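Side-chain contacts in 16S rRNA methylase (Escherichia coli, PDB 3P2E), which methylates N1 of adenine 1408 in 16S rRNA of assembled 30S subunits, using S-adenosyl-L-methionine, and so confers resistance to many aminoglycosides: residues A86-P91 / L111-K116; I103-G108 / K191-L196; Q167-L172 / F177-V182. One frame throughout, in Å; residues are numbered along the deposited sequence.

Interaction 1: A86-P91 / L111-K116; sequences AAESLP and LEYVIK. With SAH (S-adenosyl-L-homocysteine), chain C.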
loop_
_atom_site.group_PDB
_atom_site.type_symbol
_atom_site.label_atom_id
_atom_site.label_comp_id
_atom_site.label_asym_id
_atom_site.label_seq_id
_atom_site.Cartn_x
_atom_site.Cartn_y
_atom_site.Cartn_z
ATOM N N ALA A 86 8.685 5.593 6.161
ATOM C CA ALA A 86 8.786 5.989 4.760
ATOM C C ALA A 86 9.468 4.880 3.968
ATOM O O ALA A 86 10.160 4.037 4.537
ATOM C CB ALA A 86 9.580 7.282 4.639
ATOM N N ALA A 87 9.290 4.896 2.650
ATOM C CA ALA A 87 9.885 3.878 1.792
ATOM C C ALA A 87 11.405 3.831 1.893
ATOM O O ALA A 87 12.009 2.774 1.679
ATOM C CB ALA A 87 9.467 4.108 0.345
ATOM N N GLU A 88 12.021 4.967 2.214
ATOM C CA GLU A 88 13.475 5.041 2.333
ATOM C C GLU A 88 13.997 4.454 3.644
ATOM O O GLU A 88 15.187 4.162 3.766
ATOM C CB GLU A 88 13.955 6.494 2.212
ATOM C CG GLU A 88 13.558 7.179 0.918
ATOM C CD GLU A 88 12.305 8.022 1.059
ATOM O OE1 GLU A 88 11.351 7.572 1.726
ATOM O OE2 GLU A 88 12.272 9.135 0.495
ATOM N N SER A 89 13.110 4.282 4.620
ATOM C CA SER A 89 13.504 3.738 5.917
ATOM C C SER A 89 12.419 2.835 6.492
ATOM O O SER A 89 11.796 3.157 7.504
ATOM C CB SER A 89 13.801 4.877 6.896
ATOM O OG SER A 89 12.663 5.703 7.073
ATOM N N LEU A 90 12.203 1.698 5.842
ATOM C CA LEU A 90 11.191 0.749 6.282
ATOM C C LEU A 90 11.646 -0.010 7.524
ATOM O O LEU A 90 12.830 -0.294 7.684
ATOM C CB LEU A 90 10.883 -0.230 5.148
ATOM C CG LEU A 90 10.288 0.423 3.897
ATOM C CD1 LEU A 90 10.304 -0.553 2.740
ATOM C CD2 LEU A 90 8.872 0.883 4.191
ATOM N N PRO A 91 10.704 -0.341 8.424
ATOM C CA PRO A 91 10.978 -1.070 9.671
ATOM C C PRO A 91 11.458 -2.494 9.399
ATOM O O PRO A 91 10.869 -3.208 8.587
ATOM C CB PRO A 91 9.623 -1.065 10.384
ATOM C CG PRO A 91 8.906 0.109 9.796
ATOM C CD PRO A 91 9.287 0.051 8.351
ATOM N N LEU A 111 5.850 8.430 -5.765
ATOM C CA LEU A 111 5.460 8.300 -7.162
ATOM C C LEU A 111 6.710 8.166 -8.035
ATOM O O LEU A 111 6.773 7.305 -8.911
ATOM C CB LEU A 111 4.633 9.512 -7.612
ATOM C CG LEU A 111 4.300 9.579 -9.111
ATOM C CD1 LEU A 111 3.473 8.379 -9.519
ATOM C CD2 LEU A 111 3.544 10.871 -9.412
ATOM N N GLU A 112 7.714 9.002 -7.784
ATOM C CA GLU A 112 8.938 8.939 -8.576
ATOM C C GLU A 112 9.675 7.606 -8.398
ATOM O O GLU A 112 10.231 7.071 -9.355
ATOM C CB GLU A 112 9.872 10.108 -8.233
ATOM C CG GLU A 112 10.673 9.941 -6.958
ATOM C CD GLU A 112 11.742 11.009 -6.796
ATOM O OE1 GLU A 112 12.575 11.163 -7.716
ATOM O OE2 GLU A 112 11.755 11.689 -5.749
ATOM N N TYR A 113 9.668 7.053 -7.187
ATOM C CA TYR A 113 10.353 5.779 -6.959
ATOM C C TYR A 113 9.719 4.670 -7.791
ATOM O O TYR A 113 10.398 3.740 -8.227
ATOM C CB TYR A 113 10.306 5.376 -5.482
ATOM C CG TYR A 113 11.024 6.331 -4.555
ATOM C CD1 TYR A 113 12.107 7.091 -5.004
ATOM C CD2 TYR A 113 10.637 6.461 -3.223
ATOM C CE1 TYR A 113 12.783 7.957 -4.148
ATOM C CE2 TYR A 113 11.311 7.321 -2.359
ATOM C CZ TYR A 113 12.381 8.066 -2.829
ATOM O OH TYR A 113 13.046 8.925 -1.981
ATOM N N VAL A 114 8.413 4.765 -8.003
ATOM C CA VAL A 114 7.717 3.753 -8.783
ATOM C C VAL A 114 7.878 3.966 -10.286
ATOM O O VAL A 114 8.132 3.017 -11.025
ATOM C CB VAL A 114 6.197 3.725 -8.445
ATOM C CG1 VAL A 114 5.471 2.755 -9.369
ATOM C CG2 VAL A 114 5.992 3.310 -6.997
ATOM N N ILE A 115 7.751 5.213 -10.729
ATOM C CA ILE A 115 7.821 5.534 -12.156
ATOM C C ILE A 115 9.194 5.603 -12.822
ATOM O O ILE A 115 9.330 5.226 -13.991
ATOM C CB ILE A 115 7.093 6.869 -12.453
ATOM C CG1 ILE A 115 5.669 6.821 -11.894
ATOM C CG2 ILE A 115 7.050 7.123 -13.954
ATOM C CD1 ILE A 115 4.870 5.648 -12.362
ATOM N N LYS A 116 10.205 6.079 -12.101
ATOM C CA LYS A 116 11.543 6.217 -12.679
ATOM C C LYS A 116 12.084 4.944 -13.336
ATOM O O LYS A 116 12.405 4.945 -14.526
ATOM C CB LYS A 116 12.529 6.734 -11.623
ATOM C CG LYS A 116 13.874 7.160 -12.194
ATOM C CD LYS A 116 14.712 7.903 -11.162
ATOM C CE LYS A 116 15.145 6.999 -10.016
ATOM N NZ LYS A 116 16.112 5.956 -10.460
HETATM N N SAH C . -2.583 5.546 -1.227
HETATM C CA SAH C . -3.127 6.769 -0.948
HETATM C CB SAH C . -2.215 7.883 -1.469
HETATM C CG SAH C . -2.385 9.264 -0.907
HETATM S SD SAH C . -1.320 10.528 -1.518
HETATM C C SAH C . -4.620 6.810 -1.494
HETATM O O SAH C . -5.188 7.553 -0.812
HETATM O OXT SAH C . -5.016 6.221 -2.396
HETATM C "C5'" SAH C . 0.396 9.993 -1.552
HETATM C "C4'" SAH C . 0.768 9.420 -0.106
HETATM O "O4'" SAH C . 2.085 8.898 -0.325
HETATM C "C3'" SAH C . 0.851 10.453 0.999
HETATM O "O3'" SAH C . -0.015 10.085 2.118
HETATM C "C2'" SAH C . 2.383 10.531 1.345
HETATM O "O2'" SAH C . 2.704 10.810 2.690
HETATM C "C1'" SAH C . 2.885 9.149 0.873
HETATM N N9 SAH C . 4.357 9.118 0.509
HETATM C C8 SAH C . 5.042 10.028 -0.309
HETATM N N7 SAH C . 6.334 9.767 -0.391
HETATM C C5 SAH C . 6.459 8.604 0.439
HETATM C C6 SAH C . 7.669 7.880 0.718
HETATM N N6 SAH C . 8.866 8.243 0.199
HETATM N N1 SAH C . 7.496 6.792 1.556
HETATM C C2 SAH C . 6.253 6.423 2.086
HETATM N N3 SAH C . 5.088 7.132 1.809
HETATM C C4 SAH C . 5.292 8.206 0.978
#
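Tyr113 and Glu88 meet beside the adenine of S-adenosyl-L-homocysteine, the phenol OH giving a short hydrogen bond to the carboxylate, 2.6 Å from Tyr113 OH to Glu88 OE2. The oxygen lies at the edge of the tyrosine ring, in its plane, whereas the hydroxyl reaches the carboxylate from above, 45° out of that group's plane; carboxylate and ring stand nearly perpendicular. The other carboxylate oxygen takes a hydrogen bond from the adenine amino group, with 3.0 Å between SAH N6 and Glu88 OE1. One carboxylate thus bridges ligand and helix, and Tyr113, a second-shell residue through this bond, probably limits rotation of the carboxylate that meets the adenine amino group. A bend at chi2 (97°) turns the Glu88 chain so that its end comes closer to the helix than its CB direction would suggest.

Next to it, the backbone of Ala87 reads the ring nitrogen: Ala87 N donates to SAH N1 over 2.8 Å, almost straight at 171°. Together the two bonds recognise the N1 and N6 edge of adenine, as expected of a cofactor pocket in a Rossmann-like methyltransferase. The methyl of Ala87 faces the helix and packs loosely on the tyrosine, CB lying 4.4 Å from Tyr113 CD2. A type I turn from Ala86 to Ser89, closed by Ser89 N to Ala86 O, shapes this backbone.

Ile121 of helix 119-126 touches Ala87, Glu88 and Tyr113 alike. The 86-91 loop runs between strands 80-83 and 98-104, and helix 108-115, which carries Tyr113, packs through Val114 on strand 133-139.

Interaction 2: I103-G108 / K191-L196; sequences ILFPWG and KQFNSL. With SAH (S-adenosyl-L-homocysteine), chain C.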
loop_
_atom_site.group_PDB
_atom_site.type_symbol
_atom_site.label_atom_id
_atom_site.label_comp_id
_atom_site.label_asym_id
_atom_site.label_seq_id
_atom_site.Cartn_x
_atom_site.Cartn_y
_atom_site.Cartn_z
ATOM N N ILE A 103 0.854 -0.142 -3.833
ATOM C CA ILE A 103 1.208 1.274 -3.813
ATOM C C ILE A 103 0.116 1.864 -4.701
ATOM O O ILE A 103 0.105 1.650 -5.918
ATOM C CB ILE A 103 2.608 1.556 -4.414
ATOM C CG1 ILE A 103 3.690 0.905 -3.544
ATOM C CG2 ILE A 103 2.858 3.066 -4.462
ATOM C CD1 ILE A 103 5.119 1.144 -4.036
ATOM N N LEU A 104 -0.818 2.586 -4.085
ATOM C CA LEU A 104 -1.949 3.146 -4.819
ATOM C C LEU A 104 -1.950 4.659 -4.927
ATOM O O LEU A 104 -1.823 5.358 -3.923
ATOM C CB LEU A 104 -3.255 2.707 -4.150
ATOM C CG LEU A 104 -3.364 1.226 -3.794
ATOM C CD1 LEU A 104 -4.602 1.005 -2.942
ATOM C CD2 LEU A 104 -3.409 0.388 -5.059
ATOM N N PHE A 105 -2.098 5.148 -6.156
ATOM C CA PHE A 105 -2.155 6.584 -6.432
ATOM C C PHE A 105 -1.093 7.357 -5.661
ATOM O O PHE A 105 -1.397 8.351 -4.989
ATOM C CB PHE A 105 -3.548 7.104 -6.075
ATOM C CG PHE A 105 -4.657 6.206 -6.547
ATOM C CD1 PHE A 105 -4.947 6.089 -7.903
ATOM C CD2 PHE A 105 -5.377 5.442 -5.638
ATOM C CE1 PHE A 105 -5.942 5.209 -8.351
ATOM C CE2 PHE A 105 -6.374 4.561 -6.069
ATOM C CZ PHE A 105 -6.654 4.446 -7.434
ATOM N N PRO A 106 0.175 6.916 -5.748
ATOM C CA PRO A 106 1.240 7.613 -5.030
ATOM C C PRO A 106 1.453 9.036 -5.537
ATOM O O PRO A 106 1.056 9.382 -6.655
ATOM C CB PRO A 106 2.457 6.721 -5.272
ATOM C CG PRO A 106 2.204 6.199 -6.658
ATOM C CD PRO A 106 0.727 5.842 -6.598
ATOM N N TRP A 107 2.085 9.850 -4.703
ATOM C CA TRP A 107 2.379 11.233 -5.046
ATOM C C TRP A 107 3.713 11.567 -4.396
ATOM O O TRP A 107 4.194 10.829 -3.539
ATOM C CB TRP A 107 1.278 12.147 -4.505
ATOM C CG TRP A 107 0.987 13.342 -5.357
ATOM C CD1 TRP A 107 0.535 13.341 -6.648
ATOM C CD2 TRP A 107 1.075 14.716 -4.966
ATOM N NE1 TRP A 107 0.332 14.630 -7.080
ATOM C CE2 TRP A 107 0.655 15.494 -6.068
ATOM C CE3 TRP A 107 1.466 15.368 -3.787
ATOM C CZ2 TRP A 107 0.614 16.892 -6.028
ATOM C CZ3 TRP A 107 1.424 16.760 -3.748
ATOM C CH2 TRP A 107 1.001 17.505 -4.864
ATOM N N GLY A 108 4.329 12.667 -4.808
ATOM C CA GLY A 108 5.601 13.025 -4.209
ATOM C C GLY A 108 6.730 12.068 -4.543
ATOM O O GLY A 108 6.778 11.497 -5.638
ATOM N N LYS A 191 -13.535 4.986 -8.713
ATOM C CA LYS A 191 -14.651 5.393 -7.867
ATOM C C LYS A 191 -14.938 4.415 -6.735
ATOM O O LYS A 191 -15.688 4.737 -5.810
ATOM C CB LYS A 191 -15.913 5.591 -8.712
ATOM C CG LYS A 191 -15.824 6.774 -9.664
ATOM C CD LYS A 191 -17.152 7.026 -10.369
ATOM C CE LYS A 191 -17.054 8.226 -11.300
ATOM N NZ LYS A 191 -18.344 8.517 -11.975
ATOM N N GLN A 192 -14.329 3.233 -6.795
ATOM C CA GLN A 192 -14.540 2.218 -5.769
ATOM C C GLN A 192 -13.686 2.439 -4.524
ATOM O O GLN A 192 -13.949 1.845 -3.476
ATOM C CB GLN A 192 -14.253 0.828 -6.335
ATOM C CG GLN A 192 -12.784 0.503 -6.491
ATOM C CD GLN A 192 -12.566 -0.789 -7.246
ATOM O OE1 GLN A 192 -12.882 -0.884 -8.433
ATOM N NE2 GLN A 192 -12.033 -1.798 -6.560
ATOM N N PHE A 193 -12.666 3.287 -4.637
ATOM C CA PHE A 193 -11.787 3.564 -3.502
ATOM C C PHE A 193 -12.395 4.644 -2.613
ATOM O O PHE A 193 -13.055 5.557 -3.102
ATOM C CB PHE A 193 -10.404 3.983 -4.005
ATOM C CG PHE A 193 -9.664 2.880 -4.704
ATOM C CD1 PHE A 193 -8.934 1.945 -3.976
ATOM C CD2 PHE A 193 -9.741 2.739 -6.086
ATOM C CE1 PHE A 193 -8.294 0.879 -4.615
ATOM C CE2 PHE A 193 -9.107 1.679 -6.733
ATOM C CZ PHE A 193 -8.384 0.747 -5.998
ATOM N N ASN A 194 -12.162 4.538 -1.309
ATOM C CA ASN A 194 -12.736 5.478 -0.351
ATOM C C ASN A 194 -11.885 6.659 0.120
ATOM O O ASN A 194 -12.419 7.573 0.747
ATOM C CB ASN A 194 -13.236 4.719 0.884
ATOM C CG ASN A 194 -14.503 3.924 0.615
ATOM O OD1 ASN A 194 -15.018 3.241 1.502
ATOM N ND2 ASN A 194 -15.014 4.012 -0.608
ATOM N N SER A 195 -10.583 6.662 -0.150
ATOM C CA SER A 195 -9.775 7.793 0.306
ATOM C C SER A 195 -10.264 9.070 -0.374
ATOM O O SER A 195 -10.770 9.035 -1.499
ATOM C CB SER A 195 -8.280 7.573 0.024
ATOM O OG SER A 195 -7.918 7.939 -1.294
ATOM N N LEU A 196 -10.131 10.196 0.318
ATOM C CA LEU A 196 -10.580 11.468 -0.231
ATOM C C LEU A 196 -9.806 11.773 -1.512
ATOM O O LEU A 196 -10.354 12.316 -2.466
ATOM C CB LEU A 196 -10.374 12.586 0.794
ATOM C CG LEU A 196 -10.839 12.295 2.227
ATOM C CD1 LEU A 196 -10.642 13.532 3.090
ATOM C CD2 LEU A 196 -12.298 11.871 2.226
HETATM N N SAH C . -2.583 5.546 -1.227
HETATM C CA SAH C . -3.127 6.769 -0.948
HETATM C CB SAH C . -2.215 7.883 -1.469
HETATM C CG SAH C . -2.385 9.264 -0.907
HETATM S SD SAH C . -1.320 10.528 -1.518
HETATM C C SAH C . -4.620 6.810 -1.494
HETATM O O SAH C . -5.188 7.553 -0.812
HETATM O OXT SAH C . -5.016 6.221 -2.396
HETATM C "C5'" SAH C . 0.396 9.993 -1.552
HETATM C "C4'" SAH C . 0.768 9.420 -0.106
HETATM O "O4'" SAH C . 2.085 8.898 -0.325
HETATM C "C3'" SAH C . 0.851 10.453 0.999
HETATM O "O3'" SAH C . -0.015 10.085 2.118
HETATM C "C2'" SAH C . 2.383 10.531 1.345
HETATM O "O2'" SAH C . 2.704 10.810 2.690
HETATM C "C1'" SAH C . 2.885 9.149 0.873
HETATM N N9 SAH C . 4.357 9.118 0.509
HETATM C C8 SAH C . 5.042 10.028 -0.309
HETATM N N7 SAH C . 6.334 9.767 -0.391
HETATM C C5 SAH C . 6.459 8.604 0.439
HETATM C C6 SAH C . 7.669 7.880 0.718
HETATM N N6 SAH C . 8.866 8.243 0.199
HETATM N N1 SAH C . 7.496 6.792 1.556
HETATM C C2 SAH C . 6.253 6.423 2.086
HETATM N N3 SAH C . 5.088 7.132 1.809
HETATM C C4 SAH C . 5.292 8.206 0.978
#
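The homocysteine end of the cofactor pocket is formed in part by the C-terminal end of strand 98-104, the usual cofactor side of a Rossmann-like methyltransferase sheet, and by the loop leading into helix 196-203. Phe105 and Phe193 join the two in a T-shaped stack: the edge of Phe105 points into the face of Phe193, with the ring centroids 5.1 Å apart and the planes at 81°. Phe105 CE2 stands over the centre of the Phe193 ring, and Phe105 CZ comes within 3.8 Å of Phe193 CE2. Both rings leave their backbones with CG anti to the carbonyl carbon (chi1 -44° for Phe105, -67° for Phe193), which, with both CB atoms already directed at the other segment, lets the rings meet. Leu104 adds a methyl group, its CD1 lying 4.1 Å from Phe193 CE1, with the two side chains about perpendicular.

The same edge-on Phe105 also borders the ligand: SAH OXT lies in the plane of its ring, 3.4 Å from Phe105 CD2. Polar groups from both segments hold the amino acid part. SAH N donates to Leu104 O at 2.8 Å, and Ser195 OG gives a hydrogen bond to SAH O, also at 2.8 Å. Ser195 is in addition the N-cap of helix 196-203, its OG paired with Ala198 N, so a single hydroxyl serves both helix start and ligand carboxylate, a group whose negative charge the helix N terminus may favour.

Around the stack, Phe193 touches Asn38 of helix 37-44 and Ala198 of helix 196-203, while Phe105 packs on Leu201 of the latter. On the sheet side, Leu104 and Phe105 both rest against Val138 of strand 133-139.

Interaction 3: Q167-L172 / F177-V182; sequences QYKAEL and FRIDDV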
loop_
_atom_site.group_PDB
_atom_site.type_symbol
_atom_site.label_atom_id
_atom_site.label_comp_id
_atom_site.label_asym_id
_atom_site.label_seq_id
_atom_site.Cartn_x
_atom_site.Cartn_y
_atom_site.Cartn_z
ATOM N N GLN A 167 12.728 -2.062 -20.910
ATOM C CA GLN A 167 13.574 -1.373 -19.939
ATOM C C GLN A 167 12.912 -1.295 -18.566
ATOM O O GLN A 167 13.546 -1.581 -17.552
ATOM C CB GLN A 167 13.907 0.046 -20.416
ATOM C CG GLN A 167 14.754 0.113 -21.677
ATOM C CD GLN A 167 15.233 1.523 -21.984
ATOM O OE1 GLN A 167 14.431 2.456 -22.081
ATOM N NE2 GLN A 167 16.544 1.685 -22.142
ATOM N N TYR A 168 11.642 -0.904 -18.531
ATOM C CA TYR A 168 10.935 -0.796 -17.260
ATOM C C TYR A 168 10.790 -2.172 -16.613
ATOM O O TYR A 168 11.012 -2.331 -15.412
ATOM C CB TYR A 168 9.547 -0.173 -17.458
ATOM C CG TYR A 168 8.848 0.149 -16.154
ATOM C CD1 TYR A 168 9.253 1.230 -15.369
ATOM C CD2 TYR A 168 7.808 -0.654 -15.684
ATOM C CE1 TYR A 168 8.638 1.504 -14.143
ATOM C CE2 TYR A 168 7.190 -0.393 -14.462
ATOM C CZ TYR A 168 7.608 0.683 -13.697
ATOM O OH TYR A 168 7.010 0.917 -12.479
ATOM N N LYS A 169 10.434 -3.169 -17.415
ATOM C CA LYS A 169 10.264 -4.522 -16.898
ATOM C C LYS A 169 11.563 -5.058 -16.308
ATOM O O LYS A 169 11.559 -5.709 -15.260
ATOM C CB LYS A 169 9.777 -5.452 -18.012
ATOM C CG LYS A 169 9.298 -6.811 -17.521
ATOM C CD LYS A 169 8.696 -7.630 -18.657
ATOM C CE LYS A 169 8.187 -8.975 -18.157
ATOM N NZ LYS A 169 7.566 -9.780 -19.250
ATOM N N ALA A 170 12.679 -4.786 -16.978
ATOM C CA ALA A 170 13.976 -5.255 -16.508
ATOM C C ALA A 170 14.383 -4.571 -15.212
ATOM O O ALA A 170 14.926 -5.208 -14.310
ATOM C CB ALA A 170 15.038 -5.017 -17.575
ATOM N N GLU A 171 14.130 -3.271 -15.131
ATOM C CA GLU A 171 14.466 -2.502 -13.939
ATOM C C GLU A 171 13.687 -3.015 -12.737
ATOM O O GLU A 171 14.250 -3.193 -11.654
ATOM C CB GLU A 171 14.183 -1.019 -14.184
ATOM C CG GLU A 171 15.177 -0.397 -15.156
ATOM C CD GLU A 171 14.667 0.871 -15.817
ATOM O OE1 GLU A 171 15.477 1.549 -16.483
ATOM O OE2 GLU A 171 13.466 1.184 -15.687
ATOM N N LEU A 172 12.394 -3.261 -12.919
ATOM C CA LEU A 172 11.595 -3.775 -11.815
ATOM C C LEU A 172 12.071 -5.174 -11.449
ATOM O O LEU A 172 12.202 -5.507 -10.271
ATOM C CB LEU A 172 10.105 -3.798 -12.180
ATOM C CG LEU A 172 9.266 -2.697 -11.521
ATOM C CD1 LEU A 172 9.798 -1.328 -11.920
ATOM C CD2 LEU A 172 7.804 -2.850 -11.926
ATOM N N PHE A 177 10.668 -7.303 -8.562
ATOM C CA PHE A 177 9.289 -7.276 -9.048
ATOM C C PHE A 177 9.154 -7.789 -10.482
ATOM O O PHE A 177 9.704 -7.208 -11.420
ATOM C CB PHE A 177 8.729 -5.856 -8.943
ATOM C CG PHE A 177 8.587 -5.364 -7.528
ATOM C CD1 PHE A 177 7.612 -5.892 -6.690
ATOM C CD2 PHE A 177 9.439 -4.381 -7.029
ATOM C CE1 PHE A 177 7.484 -5.451 -5.374
ATOM C CE2 PHE A 177 9.321 -3.932 -5.715
ATOM C CZ PHE A 177 8.339 -4.470 -4.884
ATOM N N ARG A 178 8.407 -8.879 -10.640
ATOM C CA ARG A 178 8.179 -9.492 -11.946
ATOM C C ARG A 178 6.800 -9.097 -12.472
ATOM O O ARG A 178 5.779 -9.582 -11.983
ATOM C CB ARG A 178 8.258 -11.010 -11.821
ATOM C CG ARG A 178 9.597 -11.541 -11.337
ATOM C CD ARG A 178 10.628 -11.523 -12.447
ATOM N NE ARG A 178 11.834 -12.251 -12.067
ATOM C CZ ARG A 178 12.816 -12.561 -12.908
ATOM N NH1 ARG A 178 12.734 -12.205 -14.185
ATOM N NH2 ARG A 178 13.874 -13.232 -12.473
ATOM N N ILE A 179 6.774 -8.223 -13.470
ATOM C CA ILE A 179 5.517 -7.765 -14.050
ATOM C C ILE A 179 4.781 -8.880 -14.788
ATOM O O ILE A 179 5.340 -9.515 -15.686
ATOM C CB ILE A 179 5.747 -6.605 -15.049
ATOM C CG1 ILE A 179 6.395 -5.416 -14.337
ATOM C CG2 ILE A 179 4.421 -6.179 -15.670
ATOM C CD1 ILE A 179 6.722 -4.251 -15.264
ATOM N N ASP A 180 3.529 -9.120 -14.403
ATOM C CA ASP A 180 2.718 -10.136 -15.067
ATOM C C ASP A 180 1.621 -9.493 -15.906
ATOM O O ASP A 180 1.101 -10.105 -16.845
ATOM C CB ASP A 180 2.077 -11.075 -14.049
ATOM C CG ASP A 180 3.093 -11.919 -13.323
ATOM O OD1 ASP A 180 4.007 -12.446 -13.992
ATOM O OD2 ASP A 180 2.969 -12.064 -12.092
ATOM N N ASP A 181 1.270 -8.255 -15.577
ATOM C CA ASP A 181 0.231 -7.560 -16.323
ATOM C C ASP A 181 0.294 -6.046 -16.174
ATOM O O ASP A 181 0.690 -5.532 -15.132
ATOM C CB ASP A 181 -1.150 -8.036 -15.867
ATOM C CG ASP A 181 -2.270 -7.471 -16.717
ATOM O OD1 ASP A 181 -2.402 -7.897 -17.884
ATOM O OD2 ASP A 181 -3.015 -6.595 -16.225
ATOM N N VAL A 182 -0.089 -5.345 -17.237
ATOM C CA VAL A 182 -0.142 -3.883 -17.236
ATOM C C VAL A 182 -1.503 -3.527 -17.825
ATOM O O VAL A 182 -1.804 -3.878 -18.965
ATOM C CB VAL A 182 0.965 -3.249 -18.102
ATOM C CG1 VAL A 182 0.789 -1.729 -18.142
ATOM C CG2 VAL A 182 2.330 -3.600 -17.539
HETATM O O HOH W 1 9.556 -7.152 -14.170
HETATM O O HOH W 2 4.725 -9.444 -18.248
#
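Ile179 reaches the helix with CG1 anti to its carbonyl carbon (chi1 -60°) and CD1 extended beyond it (chi2 177°), bringing that methyl against both Tyr168 and Leu172. Tyr168, its CG trans to the backbone N (chi1 -172°), meets it obliquely, CD2 standing 3.8 Å from Ile179 CD1. Leu172 CD2 meets the same methyl at 3.8 Å, while its other branch, CD1, lies over one face of the Tyr168 ring, toward the rim. The phenol OH is hydrogen-bonded to Val114 O.

Where the helix leads toward the strand, Phe177 N donates to Leu172 O at 2.9 Å, from above the carbonyl plane, and the CB atoms of these two residues pack together. One water gives hydrogen bonds to Lys169 O and Phe177 O and accepts one from Ile179 N (3.1 Å to the water). A second links Lys169 NZ, at the end of a fully extended chain, to Ile179 O, which lies 2.6 Å from that water.

Helix 166-175 therefore packs on edge strand 178-185 through an apolar core flanked by polar links: one direct backbone bond and two water bridges that supply partners for the main-chain oxygens of Lys169, Phe177 and Ile179, for Ile179 N and for the Lys169 ammonium.

From the N terminus, the 86-91 loop comes first, then the end of strand 98-104, then helix 108-115, which closes interaction 1 over 20 residues. Interaction 2 opens within that loop, at 103-108, and closes far later, at 191-196, so the two cross. Interaction 3 is a local helix-to-strand return, 167-172 onto 177-182, lying within the long span of interaction 2 and after interaction 1. Interactions 1 and 2 hold opposite ends of S-adenosyl-L-homocysteine, adenine and amino acid, and touch through Val114 and Ile103. Interaction 3 keeps clear of the ligand but meets interaction 1 through Tyr168 OH and Val114 O, joining helix 166-175, which packs on the outermost strand 178-185, to helix 108-115.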